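Local coordinates for polyhedrin (Antheraea mylitta cypovirus 4, PDB 5A9C), which probably packs with copies of itself into the crystalline occlusion bodies (polyhedra) that enclose and protect particles of this insect cypovirus, at residues V40-Q45 / V146-T151. Numbering follows the deposited sequence.
Sequences VVVFAQ and VKVLAT
Val40 carries CG1 trans to its own backbone N (chi1 172°), which leaves CG2 trans to the carbonyl carbon; the two methyls thereby spread toward strand 146-151 and meet different partners. CG2 of Val40 lies 3.9 Å from CB of Ala150, the closest approach across the contact, and CG1 of Val40 reaches CG1 of Val148 at 4.2 Å. Two residues along the strand, Val42 repeats the same rotamer (chi1 -179°) and touches the other branch of that valine, its CG2 standing 4.2 Å from CG2 of Val148. Val148 thus bridges two successive inward-facing valines, one methyl for each. In this base-domain-deleted form of the polyhedrin, the strands belong to two antiparallel sheets packed face to face as a beta sandwich: 38-45 is an inner strand of the larger sheet, 145-151 the middle strand of the three-stranded one. The axes of segments 40-45 and 146-151 run nearly antiparallel, at 161°, and approach to 9.5 Å, a spacing bridged by small apolar side chains. Phe86, on strand 81-87 beside 38-45, packs on both Val148 and Ala150, while Leu62 of strand 61-66 touches Val40 and Leu66 touches Val42. On the far side of strand 145-151, Lys147 turns its ammonium to a salt bridge with Glu98 and a cation-pi contact with Trp116. Behind strand 38-45, Val41 CG1 sits 3.4 Å above the Phe43 ring plane, toward its rim, and that ring meets Tyr199 edge-to-face.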
loop_
_atom_site.group_PDB
_atom_site.type_symbol
_atom_site.label_atom_id
_atom_site.label_comp_id
_atom_site.label_asym_id
_atom_site.label_seq_id
_atom_site.Cartn_x
_atom_site.Cartn_y
_atom_site.Cartn_z
ATOM N N VAL A 40 11.399 -11.155 -4.324
ATOM C CA VAL A 40 11.266 -11.848 -3.053
ATOM C C VAL A 40 10.018 -12.707 -3.103
ATOM O O VAL A 40 8.952 -12.244 -3.511
ATOM C CB VAL A 40 11.176 -10.862 -1.874
ATOM C CG1 VAL A 40 10.842 -11.600 -0.584
ATOM C CG2 VAL A 40 12.483 -10.108 -1.723
ATOM N N VAL A 41 10.159 -13.968 -2.714
ATOM C CA VAL A 41 9.029 -14.877 -2.712
ATOM C C VAL A 41 8.881 -15.550 -1.360
ATOM O O VAL A 41 9.854 -16.052 -0.790
ATOM C CB VAL A 41 9.167 -15.957 -3.799
ATOM C CG1 VAL A 41 7.914 -16.821 -3.843
ATOM C CG2 VAL A 41 9.432 -15.312 -5.160
ATOM N N VAL A 42 7.656 -15.550 -0.848
ATOM C CA VAL A 42 7.334 -16.257 0.378
ATOM C C VAL A 42 6.528 -17.501 0.019
ATOM O O VAL A 42 5.386 -17.403 -0.434
ATOM C CB VAL A 42 6.523 -15.373 1.343
ATOM C CG1 VAL A 42 6.228 -16.126 2.638
ATOM C CG2 VAL A 42 7.268 -14.075 1.631
ATOM N N PHE A 43 7.135 -18.670 0.202
ATOM C CA PHE A 43 6.479 -19.936 -0.106
ATOM C C PHE A 43 5.873 -20.516 1.161
ATOM O O PHE A 43 6.604 -20.897 2.070
ATOM C CB PHE A 43 7.491 -20.953 -0.643
ATOM C CG PHE A 43 8.090 -20.594 -1.970
ATOM C CD1 PHE A 43 7.419 -20.878 -3.147
ATOM C CD2 PHE A 43 9.346 -20.010 -2.043
ATOM C CE1 PHE A 43 7.979 -20.569 -4.371
ATOM C CE2 PHE A 43 9.911 -19.698 -3.262
ATOM C CZ PHE A 43 9.228 -19.982 -4.430
ATOM N N ALA A 44 4.548 -20.594 1.219
ATOM C CA ALA A 44 3.871 -21.192 2.368
ATOM C C ALA A 44 3.646 -22.686 2.148
ATOM O O ALA A 44 3.118 -23.092 1.114
ATOM C CB ALA A 44 2.546 -20.486 2.639
ATOM N N GLN A 45 4.053 -23.496 3.121
ATOM C CA GLN A 45 3.889 -24.946 3.045
ATOM C C GLN A 45 2.756 -25.422 3.949
ATOM O O GLN A 45 2.717 -25.089 5.132
ATOM C CB GLN A 45 5.185 -25.653 3.448
ATOM C CG GLN A 45 5.042 -27.161 3.588
ATOM C CD GLN A 45 6.203 -27.798 4.326
ATOM O OE1 GLN A 45 6.907 -27.137 5.088
ATOM N NE2 GLN A 45 6.408 -29.089 4.100
ATOM N N VAL A 146 3.636 -12.987 9.130
ATOM C CA VAL A 146 4.976 -12.886 8.565
ATOM C C VAL A 146 5.305 -11.472 8.089
ATOM O O VAL A 146 4.509 -10.831 7.407
ATOM C CB VAL A 146 5.165 -13.869 7.393
ATOM C CG1 VAL A 146 6.531 -13.676 6.757
ATOM C CG2 VAL A 146 4.978 -15.309 7.867
ATOM N N LYS A 147 6.491 -10.997 8.458
ATOM C CA LYS A 147 6.982 -9.696 8.027
ATOM C C LYS A 147 8.304 -9.873 7.302
ATOM O O LYS A 147 9.181 -10.596 7.776
ATOM C CB LYS A 147 7.181 -8.773 9.230
ATOM C CG LYS A 147 5.896 -8.310 9.883
ATOM C CD LYS A 147 6.164 -7.692 11.249
ATOM C CE LYS A 147 7.183 -6.564 11.177
ATOM N NZ LYS A 147 7.554 -6.090 12.543
ATOM N N VAL A 148 8.442 -9.229 6.148
ATOM C CA VAL A 148 9.692 -9.290 5.397
ATOM C C VAL A 148 10.145 -7.895 4.985
ATOM O O VAL A 148 9.332 -7.060 4.584
ATOM C CB VAL A 148 9.564 -10.165 4.135
ATOM C CG1 VAL A 148 10.900 -10.248 3.403
ATOM C CG2 VAL A 148 9.066 -11.558 4.501
ATOM N N LEU A 149 11.445 -7.649 5.098
ATOM C CA LEU A 149 12.046 -6.417 4.603
ATOM C C LEU A 149 13.227 -6.725 3.692
ATOM O O LEU A 149 14.131 -7.474 4.061
ATOM C CB LEU A 149 12.520 -5.536 5.758
ATOM C CG LEU A 149 13.362 -4.328 5.334
ATOM C CD1 LEU A 149 12.539 -3.360 4.502
ATOM C CD2 LEU A 149 13.950 -3.621 6.543
ATOM N N ALA A 150 13.217 -6.143 2.501
ATOM C CA ALA A 150 14.344 -6.265 1.584
ATOM C C ALA A 150 14.593 -4.926 0.904
ATOM O O ALA A 150 13.663 -4.289 0.413
ATOM C CB ALA A 150 14.085 -7.353 0.557
ATOM N N THR A 151 15.850 -4.494 0.889
ATOM C CA THR A 151 16.199 -3.209 0.296
ATOM C C THR A 151 17.361 -3.339 -0.677
ATOM O O THR A 151 18.244 -4.181 -0.500
ATOM C CB THR A 151 16.556 -2.164 1.373
ATOM O OG1 THR A 151 17.585 -2.684 2.225
ATOM C CG2 THR A 151 15.334 -1.828 2.218
#